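Local coordinates for protein probable branched-chain-amino-acid aminotransferase (Thermotoga maritima MSB8, PDB 3CSW) that probably catalyses the reversible, pyridoxal-phosphate-dependent transfer of amino groups between leucine, isoleucine or valine and 2-oxoglutarate in branched-chain amino-acid biosynthesis, at residues F54-H59 and L76-F81; T61-S66 and I98-F103; D68-P73 and L144-R149. All coordinates share one frame; numbering follows the deposited sequence.

Contact 1 (F54-H59 and L76-F81); sequences FAAYKH and LSFDEF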
loop_
_atom_site.group_PDB
_atom_site.type_symbol
_atom_site.label_atom_id
_atom_site.label_comp_id
_atom_site.label_asym_id
_atom_site.label_seq_id
_atom_site.Cartn_x
_atom_site.Cartn_y
_atom_site.Cartn_z
ATOM N N PHE A 54 -31.260 2.227 -23.787
ATOM C CA PHE A 54 -29.925 2.089 -24.321
ATOM C C PHE A 54 -29.052 1.086 -23.558
ATOM O O PHE A 54 -28.977 1.103 -22.326
ATOM C CB PHE A 54 -29.220 3.451 -24.318
ATOM C CG PHE A 54 -27.844 3.416 -24.941
ATOM C CD1 PHE A 54 -27.693 3.156 -26.309
ATOM C CD2 PHE A 54 -26.710 3.629 -24.173
ATOM C CE1 PHE A 54 -26.436 3.124 -26.884
ATOM C CE2 PHE A 54 -25.446 3.589 -24.742
ATOM C CZ PHE A 54 -25.306 3.328 -26.086
ATOM N N ALA A 55 -28.362 0.249 -24.330
ATOM C CA ALA A 55 -27.431 -0.745 -23.816
ATOM C C ALA A 55 -28.063 -1.610 -22.750
ATOM O O ALA A 55 -27.394 -1.973 -21.790
ATOM C CB ALA A 55 -26.125 -0.088 -23.298
ATOM N N ALA A 56 -29.323 -2.007 -22.969
ATOM C CA ALA A 56 -30.080 -2.748 -21.971
ATOM C C ALA A 56 -29.417 -4.079 -21.596
ATOM O O ALA A 56 -29.278 -4.400 -20.411
ATOM C CB ALA A 56 -31.515 -2.945 -22.409
ATOM N N TYR A 57 -28.972 -4.833 -22.596
ATOM C CA TYR A 57 -28.309 -6.111 -22.359
ATOM C C TYR A 57 -26.981 -5.931 -21.604
ATOM O O TYR A 57 -26.693 -6.673 -20.687
ATOM C CB TYR A 57 -28.081 -6.881 -23.681
ATOM C CG TYR A 57 -27.531 -8.261 -23.420
ATOM C CD1 TYR A 57 -28.310 -9.220 -22.780
ATOM C CD2 TYR A 57 -26.222 -8.591 -23.759
ATOM C CE1 TYR A 57 -27.807 -10.473 -22.488
ATOM C CE2 TYR A 57 -25.708 -9.841 -23.471
ATOM C CZ TYR A 57 -26.505 -10.781 -22.838
ATOM O OH TYR A 57 -26.001 -12.031 -22.550
ATOM N N LYS A 58 -26.192 -4.937 -21.994
ATOM C CA LYS A 58 -24.928 -4.646 -21.333
ATOM C C LYS A 58 -25.117 -4.317 -19.857
ATOM O O LYS A 58 -24.350 -4.782 -19.015
ATOM C CB LYS A 58 -24.203 -3.496 -22.039
ATOM C CG LYS A 58 -23.693 -3.899 -23.412
ATOM C CD LYS A 58 -22.947 -2.798 -24.121
ATOM C CE LYS A 58 -22.279 -3.346 -25.379
ATOM N NZ LYS A 58 -21.654 -2.194 -26.125
ATOM N N HIS A 59 -26.136 -3.517 -19.555
ATOM C CA HIS A 59 -26.463 -3.173 -18.174
ATOM C C HIS A 59 -26.995 -4.366 -17.390
ATOM O O HIS A 59 -26.669 -4.526 -16.232
ATOM C CB HIS A 59 -27.462 -2.026 -18.136
ATOM C CG HIS A 59 -26.845 -0.692 -18.397
ATOM N ND1 HIS A 59 -26.089 -0.036 -17.452
ATOM C CD2 HIS A 59 -26.850 0.103 -19.491
ATOM C CE1 HIS A 59 -25.662 1.109 -17.954
ATOM N NE2 HIS A 59 -26.125 1.227 -19.181
ATOM N N LEU A 76 -35.129 -11.364 -12.184
ATOM C CA LEU A 76 -35.656 -11.026 -13.508
ATOM C C LEU A 76 -34.879 -11.658 -14.660
ATOM O O LEU A 76 -33.651 -11.757 -14.625
ATOM C CB LEU A 76 -35.664 -9.497 -13.717
ATOM C CG LEU A 76 -36.969 -8.766 -13.386
ATOM C CD1 LEU A 76 -36.850 -7.294 -13.712
ATOM C CD2 LEU A 76 -38.142 -9.361 -14.123
ATOM N N SER A 77 -35.603 -12.059 -15.696
ATOM C CA SER A 77 -34.968 -12.500 -16.931
ATOM C C SER A 77 -34.627 -11.241 -17.732
ATOM O O SER A 77 -35.121 -10.144 -17.435
ATOM C CB SER A 77 -35.888 -13.427 -17.726
ATOM O OG SER A 77 -37.001 -12.721 -18.256
ATOM N N PHE A 78 -33.761 -11.382 -18.731
ATOM C CA PHE A 78 -33.453 -10.251 -19.585
ATOM C C PHE A 78 -34.713 -9.800 -20.305
ATOM O O PHE A 78 -34.981 -8.603 -20.461
ATOM C CB PHE A 78 -32.396 -10.605 -20.611
ATOM C CG PHE A 78 -32.108 -9.484 -21.557
ATOM C CD1 PHE A 78 -31.778 -8.217 -21.067
ATOM C CD2 PHE A 78 -32.195 -9.669 -22.923
ATOM C CE1 PHE A 78 -31.547 -7.174 -21.914
ATOM C CE2 PHE A 78 -31.938 -8.620 -23.796
ATOM C CZ PHE A 78 -31.617 -7.381 -23.301
ATOM N N ASP A 79 -35.487 -10.782 -20.740
ATOM C CA ASP A 79 -36.719 -10.546 -21.473
ATOM C C ASP A 79 -37.704 -9.723 -20.638
ATOM O O ASP A 79 -38.322 -8.787 -21.151
ATOM C CB ASP A 79 -37.322 -11.896 -21.867
ATOM C CG ASP A 79 -38.506 -11.765 -22.798
ATOM O OD1 ASP A 79 -38.427 -10.983 -23.782
ATOM O OD2 ASP A 79 -39.510 -12.469 -22.548
ATOM N N GLU A 80 -37.834 -10.058 -19.355
ATOM C CA GLU A 80 -38.716 -9.316 -18.443
ATOM C C GLU A 80 -38.174 -7.922 -18.118
ATOM O O GLU A 80 -38.936 -6.954 -18.033
ATOM C CB GLU A 80 -38.911 -10.105 -17.152
ATOM C CG GLU A 80 -39.719 -11.384 -17.352
ATOM C CD GLU A 80 -39.629 -12.356 -16.173
ATOM O OE1 GLU A 80 -38.695 -12.232 -15.340
ATOM O OE2 GLU A 80 -40.503 -13.260 -16.095
ATOM N N PHE A 81 -36.858 -7.857 -17.912
ATOM C CA PHE A 81 -36.108 -6.608 -17.689
ATOM C C PHE A 81 -36.439 -5.637 -18.825
ATOM O O PHE A 81 -36.883 -4.513 -18.568
ATOM C CB PHE A 81 -34.613 -6.957 -17.641
ATOM C CG PHE A 81 -33.670 -5.787 -17.420
ATOM C CD1 PHE A 81 -33.591 -5.157 -16.193
ATOM C CD2 PHE A 81 -32.780 -5.395 -18.424
ATOM C CE1 PHE A 81 -32.691 -4.118 -15.981
ATOM C CE2 PHE A 81 -31.883 -4.367 -18.219
ATOM C CZ PHE A 81 -31.830 -3.729 -17.000
#
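Tyr57 and Phe78 meet as an edge-to-face aromatic pair: the edge of the tyrosine ring points at the face of the phenylalanine, with centroids 5.0 Å apart and planes at 78°. Tyr57 CD1 stands over the centre of the Phe78 ring. Phe78, with CG anti to its own backbone N (chi1 177°), reaches across to the tyrosine, and the two side chains cross at about a right angle.

Apolar packing extends this pair. Tyr57 CB lies 3.6 Å from Phe78 CZ, and Phe78 CE1 reaches the backbone at Tyr57 CA, 3.4 Å away. Ala56 CB is small enough for two rings to approach it, being 4.3 Å from Phe78 CE1 and 4.4 Å from Phe81 CE2.

A carbonyl oxygen, Ala56 O, lies at the edge of the Phe81 ring, 3.4 Å from Phe81 CE2. No hydrogen bond joins the segments; within 76-81, Ser77 and Glu80 bond each other. Ser77 OG accepts from Glu80 N (3.0 Å), while Ser77 N donates almost straight, at 174°, to Glu80 OE1, above the carboxylate plane. This reciprocal pair is a capping box opening helix 78-89, whose first turn packs through its phenylalanines on the first turn of helix 56-68.

Contact 2 (T61-S66 and I98-F103); sequences TRLKRS and IKVYLF. With PLP (pyridoxal-5'-phosphate), chain E.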
loop_
_atom_site.group_PDB
_atom_site.type_symbol
_atom_site.label_atom_id
_atom_site.label_comp_id
_atom_site.label_asym_id
_atom_site.label_seq_id
_atom_site.Cartn_x
_atom_site.Cartn_y
_atom_site.Cartn_z
ATOM N N THR A 61 -26.186 -7.551 -17.853
ATOM C CA THR A 61 -25.081 -8.468 -17.525
ATOM C C THR A 61 -24.188 -7.895 -16.415
ATOM O O THR A 61 -23.649 -8.662 -15.621
ATOM C CB THR A 61 -24.266 -8.898 -18.781
ATOM O OG1 THR A 61 -23.467 -7.810 -19.237
ATOM C CG2 THR A 61 -25.220 -9.346 -19.908
ATOM N N ARG A 62 -24.031 -6.572 -16.354
ATOM C CA ARG A 62 -23.265 -5.920 -15.278
ATOM C C ARG A 62 -23.999 -6.089 -13.962
ATOM O O ARG A 62 -23.379 -6.292 -12.921
ATOM C CB ARG A 62 -23.065 -4.412 -15.507
ATOM C CG ARG A 62 -21.679 -3.964 -15.964
ATOM C CD ARG A 62 -21.227 -2.697 -15.201
ATOM N NE ARG A 62 -22.155 -1.573 -15.356
ATOM C CZ ARG A 62 -21.818 -0.330 -15.693
ATOM N NH1 ARG A 62 -20.560 0.010 -15.912
ATOM N NH2 ARG A 62 -22.759 0.591 -15.795
ATOM N N LEU A 63 -25.328 -5.972 -14.016
ATOM C CA LEU A 63 -26.171 -6.153 -12.833
ATOM C C LEU A 63 -25.973 -7.580 -12.316
ATOM O O LEU A 63 -25.728 -7.786 -11.130
ATOM C CB LEU A 63 -27.649 -5.866 -13.146
ATOM C CG LEU A 63 -28.660 -5.781 -11.984
ATOM C CD1 LEU A 63 -28.406 -4.587 -11.032
ATOM C CD2 LEU A 63 -30.086 -5.697 -12.515
ATOM N N LYS A 64 -26.055 -8.561 -13.211
ATOM C CA LYS A 64 -25.839 -9.960 -12.828
ATOM C C LYS A 64 -24.454 -10.174 -12.181
ATOM O O LYS A 64 -24.315 -10.851 -11.162
ATOM C CB LYS A 64 -26.013 -10.872 -14.043
ATOM C CG LYS A 64 -25.925 -12.343 -13.687
ATOM C CD LYS A 64 -26.287 -13.288 -14.855
ATOM C CE LYS A 64 -26.474 -14.735 -14.334
ATOM N NZ LYS A 64 -25.555 -15.071 -13.166
ATOM N N ARG A 65 -23.438 -9.570 -12.772
ATOM C CA ARG A 65 -22.087 -9.652 -12.254
ATOM C C ARG A 65 -21.955 -9.034 -10.856
ATOM O O ARG A 65 -21.284 -9.609 -10.002
ATOM C CB ARG A 65 -21.099 -8.995 -13.230
ATOM C CG ARG A 65 -19.663 -9.074 -12.781
ATOM C CD ARG A 65 -18.758 -8.329 -13.724
ATOM N NE ARG A 65 -18.978 -6.890 -13.620
ATOM C CZ ARG A 65 -18.444 -5.984 -14.427
ATOM N NH1 ARG A 65 -17.636 -6.354 -15.411
ATOM N NH2 ARG A 65 -18.731 -4.703 -14.247
ATOM N N SER A 66 -22.574 -7.872 -10.623
ATOM C CA SER A 66 -22.604 -7.266 -9.291
ATOM C C SER A 66 -23.347 -8.181 -8.314
ATOM O O SER A 66 -22.938 -8.317 -7.154
ATOM C CB SER A 66 -23.257 -5.883 -9.299
ATOM O OG SER A 66 -22.391 -4.874 -9.816
ATOM N N ILE A 98 -33.152 5.976 -15.992
ATOM C CA ILE A 98 -33.736 4.804 -15.332
ATOM C C ILE A 98 -32.711 4.223 -14.359
ATOM O O ILE A 98 -31.593 3.947 -14.761
ATOM C CB ILE A 98 -34.119 3.689 -16.355
ATOM C CG1 ILE A 98 -34.954 4.246 -17.534
ATOM C CG2 ILE A 98 -34.863 2.577 -15.644
ATOM C CD1 ILE A 98 -35.020 3.324 -18.751
ATOM N N LYS A 99 -33.093 4.057 -13.092
ATOM C CA LYS A 99 -32.253 3.413 -12.076
ATOM C C LYS A 99 -32.892 2.078 -11.756
ATOM O O LYS A 99 -34.105 2.015 -11.596
ATOM C CB LYS A 99 -32.176 4.236 -10.790
ATOM C CG LYS A 99 -31.630 5.642 -10.948
ATOM C CD LYS A 99 -31.966 6.516 -9.721
ATOM C CE LYS A 99 -32.279 7.987 -10.120
ATOM N NZ LYS A 99 -33.140 8.690 -9.115
ATOM N N VAL A 100 -32.080 1.020 -11.680
ATOM C CA VAL A 100 -32.556 -0.324 -11.351
ATOM C C VAL A 100 -31.816 -0.832 -10.111
ATOM O O VAL A 100 -30.588 -0.908 -10.109
ATOM C CB VAL A 100 -32.363 -1.325 -12.520
ATOM C CG1 VAL A 100 -33.054 -2.664 -12.173
ATOM C CG2 VAL A 100 -32.930 -0.738 -13.814
ATOM N N TYR A 101 -32.569 -1.159 -9.059
ATOM C CA TYR A 101 -31.997 -1.627 -7.810
ATOM C C TYR A 101 -32.348 -3.075 -7.570
ATOM O O TYR A 101 -33.510 -3.456 -7.701
ATOM C CB TYR A 101 -32.532 -0.814 -6.642
ATOM C CG TYR A 101 -32.220 0.671 -6.679
ATOM C CD1 TYR A 101 -30.996 1.159 -6.265
ATOM C CD2 TYR A 101 -33.187 1.593 -7.067
ATOM C CE1 TYR A 101 -30.731 2.531 -6.267
ATOM C CE2 TYR A 101 -32.933 2.952 -7.084
ATOM C CZ TYR A 101 -31.709 3.415 -6.678
ATOM O OH TYR A 101 -31.478 4.760 -6.691
ATOM N N LEU A 102 -31.358 -3.871 -7.184
ATOM C CA LEU A 102 -31.586 -5.262 -6.850
ATOM C C LEU A 102 -31.313 -5.420 -5.353
ATOM O O LEU A 102 -30.250 -5.032 -4.862
ATOM C CB LEU A 102 -30.691 -6.145 -7.710
ATOM C CG LEU A 102 -30.732 -7.655 -7.486
ATOM C CD1 LEU A 102 -32.107 -8.236 -7.834
ATOM C CD2 LEU A 102 -29.615 -8.305 -8.305
ATOM N N PHE A 103 -32.285 -5.963 -4.631
ATOM C CA PHE A 103 -32.227 -6.009 -3.171
ATOM C C PHE A 103 -31.735 -7.322 -2.596
ATOM O O PHE A 103 -32.043 -8.396 -3.125
ATOM C CB PHE A 103 -33.567 -5.598 -2.538
ATOM C CG PHE A 103 -33.871 -4.148 -2.719
ATOM C CD1 PHE A 103 -33.199 -3.195 -1.974
ATOM C CD2 PHE A 103 -34.774 -3.728 -3.677
ATOM C CE1 PHE A 103 -33.446 -1.855 -2.168
ATOM C CE2 PHE A 103 -35.025 -2.393 -3.868
ATOM C CZ PHE A 103 -34.357 -1.452 -3.117
HETATM N N1 PLP E . -17.510 5.168 -12.579
HETATM C C2 PLP E . -18.377 5.060 -11.497
HETATM C C2A PLP E . -17.778 5.033 -10.125
HETATM C C3 PLP E . -19.771 4.986 -11.715
HETATM O O3 PLP E . -20.651 4.965 -10.659
HETATM C C4 PLP E . -20.273 5.019 -13.038
HETATM C C4A PLP E . -21.755 5.006 -13.296
HETATM O O4A PLP E . -22.408 6.064 -13.229
HETATM C C5 PLP E . -19.376 5.134 -14.114
HETATM C C6 PLP E . -18.003 5.197 -13.869
HETATM C C5A PLP E . -19.861 5.401 -15.521
HETATM O O4P PLP E . -20.247 4.187 -16.148
HETATM P P PLP E . -21.336 4.133 -17.362
HETATM O O1P PLP E . -21.763 2.672 -17.609
HETATM O O2P PLP E . -20.714 4.689 -18.611
HETATM O O3P PLP E . -22.505 4.992 -16.900
#
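Leu63 points toward the strand, and its two methyls are shared between two residues on the same side: CD2 lies 4.3 Å from Val100 CG1, and CD1 lies 4.3 Å from Leu102 CB. With CG anti to the backbone N (chi1 -170°), the isobutyl group extends from the helix to the sheet, and its two methyls reach neighbours two positions apart along the strand. The contact is entirely apolar and buried, at ordinary van der Waals spacing. Leu63 also touches Val42 and Glu44 of the adjacent strand 42-49, and Phe81 of helix 78-89 packs on Val100. Tyr101, between the two strand partners, points away from the helix; its OH is hydrogen-bonded to Glu35 of the second subunit, so one side of the strand faces the helix and the other the second subunit.

The residue before Leu63 serves the cofactor instead. In the conformer described here, one of two modelled for Arg62, the chain bends at chi2 and chi3 and brings the guanidinium edge-on to the phosphate of pyridoxal-5'-phosphate. Arg62 NH2 donates to PLP O1P over 2.9 Å at 142°; Arg62 NH1 adds only a weak bond to the same PLP O1P (3.4 Å). A salt bridge from Arg62 NE to Glu44 is likely to steady the guanidinium from its other end. Thr204, Thr240, Glu176 and the backbone N of Ile203 also bond to the cofactor. Helix 56-68 thus packs on an antiparallel sheet through Leu63 while Arg62 forms part of the phosphate-binding site of a class-IV aminotransferase.

Contact 3 (D68-P73 and L144-R149); sequences DFFNLP and LKITGR. With PLP (pyridoxal-5'-phosphate), chain E.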
loop_
_atom_site.group_PDB
_atom_site.type_symbol
_atom_site.label_atom_id
_atom_site.label_comp_id
_atom_site.label_asym_id
_atom_site.label_seq_id
_atom_site.Cartn_x
_atom_site.Cartn_y
_atom_site.Cartn_z
ATOM N N ASP A 68 -23.545 -11.406 -8.491
ATOM C CA ASP A 68 -22.733 -12.611 -8.254
ATOM C C ASP A 68 -21.680 -12.443 -7.170
ATOM O O ASP A 68 -21.354 -13.415 -6.490
ATOM C CB ASP A 68 -22.083 -13.103 -9.546
ATOM C CG ASP A 68 -23.093 -13.732 -10.504
ATOM O OD1 ASP A 68 -24.183 -14.157 -10.047
ATOM O OD2 ASP A 68 -22.796 -13.793 -11.719
ATOM N N PHE A 69 -21.163 -11.227 -6.973
ATOM C CA PHE A 69 -20.299 -10.986 -5.810
ATOM C C PHE A 69 -21.046 -11.333 -4.479
ATOM O O PHE A 69 -20.461 -11.171 -3.404
ATOM C CB PHE A 69 -19.739 -9.548 -5.766
ATOM C CG PHE A 69 -18.796 -9.198 -6.921
ATOM C CD1 PHE A 69 -17.626 -9.932 -7.149
ATOM C CD2 PHE A 69 -19.061 -8.106 -7.763
ATOM C CE1 PHE A 69 -16.741 -9.591 -8.228
ATOM C CE2 PHE A 69 -18.198 -7.762 -8.839
ATOM C CZ PHE A 69 -17.038 -8.499 -9.069
ATOM N N PHE A 70 -22.308 -11.802 -4.549
ATOM C CA PHE A 70 -23.101 -12.221 -3.367
ATOM C C PHE A 70 -23.822 -13.566 -3.509
ATOM O O PHE A 70 -24.629 -13.924 -2.642
ATOM C CB PHE A 70 -24.200 -11.201 -3.072
ATOM C CG PHE A 70 -23.695 -9.840 -2.768
ATOM C CD1 PHE A 70 -23.349 -8.978 -3.792
ATOM C CD2 PHE A 70 -23.582 -9.408 -1.459
ATOM C CE1 PHE A 70 -22.883 -7.718 -3.517
ATOM C CE2 PHE A 70 -23.117 -8.136 -1.174
ATOM C CZ PHE A 70 -22.765 -7.292 -2.204
ATOM N N ASN A 71 -23.573 -14.295 -4.600
ATOM C CA ASN A 71 -24.336 -15.520 -4.911
ATOM C C ASN A 71 -25.858 -15.332 -4.758
ATOM O O ASN A 71 -26.592 -16.286 -4.495
ATOM C CB ASN A 71 -23.826 -16.702 -4.082
ATOM C CG ASN A 71 -22.394 -17.076 -4.427
ATOM O OD1 ASN A 71 -21.635 -16.254 -4.942
ATOM N ND2 ASN A 71 -22.020 -18.319 -4.152
ATOM N N LEU A 72 -26.302 -14.081 -4.907
ATOM C CA LEU A 72 -27.711 -13.696 -4.937
ATOM C C LEU A 72 -28.007 -13.734 -6.421
ATOM O O LEU A 72 -27.465 -12.918 -7.172
ATOM C CB LEU A 72 -27.904 -12.262 -4.369
ATOM C CG LEU A 72 -29.171 -11.384 -4.584
ATOM C CD1 LEU A 72 -30.402 -11.870 -3.793
ATOM C CD2 LEU A 72 -28.887 -9.897 -4.240
ATOM N N PRO A 73 -28.819 -14.702 -6.875
ATOM C CA PRO A 73 -29.066 -14.704 -8.312
ATOM C C PRO A 73 -30.071 -13.620 -8.685
ATOM O O PRO A 73 -30.810 -13.106 -7.827
ATOM C CB PRO A 73 -29.624 -16.106 -8.584
ATOM C CG PRO A 73 -30.301 -16.485 -7.317
ATOM C CD PRO A 73 -29.554 -15.780 -6.187
ATOM N N LEU A 144 -17.995 -3.888 -8.283
ATOM C CA LEU A 144 -19.244 -4.028 -7.497
ATOM C C LEU A 144 -19.984 -2.668 -7.404
ATOM O O LEU A 144 -19.571 -1.777 -6.655
ATOM C CB LEU A 144 -18.969 -4.611 -6.095
ATOM C CG LEU A 144 -20.135 -4.662 -5.086
ATOM C CD1 LEU A 144 -21.342 -5.468 -5.629
ATOM C CD2 LEU A 144 -19.671 -5.203 -3.744
ATOM N N LYS A 145 -21.072 -2.517 -8.161
ATOM C CA LYS A 145 -21.894 -1.305 -8.115
ATOM C C LYS A 145 -22.956 -1.513 -7.063
ATOM O O LYS A 145 -24.003 -2.123 -7.348
ATOM C CB LYS A 145 -22.595 -1.031 -9.432
ATOM C CG LYS A 145 -21.809 -0.319 -10.462
ATOM C CD LYS A 145 -22.650 -0.111 -11.733
ATOM C CE LYS A 145 -23.450 1.156 -11.697
ATOM N NZ LYS A 145 -22.696 2.269 -12.357
ATOM N N ILE A 146 -22.658 -1.027 -5.855
ATOM C CA ILE A 146 -23.506 -1.163 -4.683
ATOM C C ILE A 146 -23.724 0.256 -4.087
ATOM O O ILE A 146 -22.827 1.102 -4.132
ATOM C CB ILE A 146 -22.963 -2.237 -3.703
ATOM C CG1 ILE A 146 -24.046 -2.600 -2.671
ATOM C CG2 ILE A 146 -21.634 -1.790 -3.026
ATOM C CD1 ILE A 146 -23.850 -3.920 -1.993
ATOM N N THR A 147 -24.944 0.532 -3.632
ATOM C CA THR A 147 -25.360 1.894 -3.256
ATOM C C THR A 147 -24.606 2.489 -2.048
ATOM O O THR A 147 -24.477 3.715 -1.922
ATOM C CB THR A 147 -26.882 1.959 -2.953
ATOM O OG1 THR A 147 -27.217 0.936 -1.996
ATOM C CG2 THR A 147 -27.723 1.806 -4.251
ATOM N N GLY A 148 -24.114 1.622 -1.170
ATOM C CA GLY A 148 -23.433 2.067 0.035
ATOM C C GLY A 148 -21.926 2.059 0.044
ATOM O O GLY A 148 -21.352 2.383 1.071
ATOM N N ARG A 149 -21.270 1.673 -1.061
ATOM C CA ARG A 149 -19.809 1.621 -1.072
ATOM C C ARG A 149 -19.238 3.015 -0.764
ATOM O O ARG A 149 -19.577 4.021 -1.402
ATOM C CB ARG A 149 -19.249 1.013 -2.361
ATOM C CG ARG A 149 -19.455 1.809 -3.644
ATOM C CD ARG A 149 -18.777 1.081 -4.773
ATOM N NE ARG A 149 -17.334 0.998 -4.505
ATOM C CZ ARG A 149 -16.545 -0.022 -4.830
ATOM N NH1 ARG A 149 -17.031 -1.110 -5.403
ATOM N NH2 ARG A 149 -15.244 0.020 -4.517
HETATM N N1 PLP E . -17.510 5.168 -12.579
HETATM C C2 PLP E . -18.377 5.060 -11.497
HETATM C C2A PLP E . -17.778 5.033 -10.125
HETATM C C3 PLP E . -19.771 4.986 -11.715
HETATM O O3 PLP E . -20.651 4.965 -10.659
HETATM C C4 PLP E . -20.273 5.019 -13.038
HETATM C C4A PLP E . -21.755 5.006 -13.296
HETATM O O4A PLP E . -22.408 6.064 -13.229
HETATM C C5 PLP E . -19.376 5.134 -14.114
HETATM C C6 PLP E . -18.003 5.197 -13.869
HETATM C C5A PLP E . -19.861 5.401 -15.521
HETATM O O4P PLP E . -20.247 4.187 -16.148
HETATM P P PLP E . -21.336 4.133 -17.362
HETATM O O1P PLP E . -21.763 2.672 -17.609
HETATM O O2P PLP E . -20.714 4.689 -18.611
HETATM O O3P PLP E . -22.505 4.992 -16.900
#
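The Phe70 ring meets Leu144 at its edge: Leu144 CD1 lies in the ring plane, 3.4 Å from Phe70 CE1. Ile146 CD1 comes to the same end of the ring obliquely, 3.5 Å from Phe70 CZ. The Phe69 ring is likewise met at a slant, its CD2 3.9 Å from Leu144 CB, as the two side chains slide past each other in opposite directions. Phe69 and Phe70 both hold CG anti to the carbonyl carbon (chi1 -65° and -61°), which sends their rings to the same leucine. An alanine in place of Phe69 would remove the ring beside Leu144 CB and is likely to leave that flank of the leucine poorly packed.

A third flat group ties the two ends of 144-149 together: Arg149 NH1 donates to Leu144 O (2.9 Å, 154°), the oxygen lying near the guanidinium plane. Between these residues Lys145 points away from the phenylalanines, and Lys145 NZ stands 3.0 Å from PLP C4A, unlinked here although this lysine probably forms the covalent link to the cofactor, as in related aminotransferases.

The turn after helix 56-68 thus packs on the loop before helix 150-156, with strand 42-49 touching Phe70 and Leu154 of the second subunit touching Leu144.

How the contacts relate
Helix 56-68 and the turn that follows it run through all three contacts: residues 54-59, 61-66 and 68-73 come in order, and their partners 76-81, 98-103 and 144-149 follow in the same order, so the connections cross along the chain. Centres of contacts 1 and 2, 2 and 3, and 1 and 3 lie about 10, 8 and 17 Å apart. Helix 78-89 and strand 96-102, successive in the chain, meet where Phe81 CE1 touches Val100 CG2 (4.0 Å). Contacts 2 and 3 share a probable hydrogen bond, Ser66 OG to Lys145 N (3.2 Å). The helix therefore links the sheet to the cofactor pocket, while strand 96-102, Phe70 and the 144-149 loop touch the second subunit.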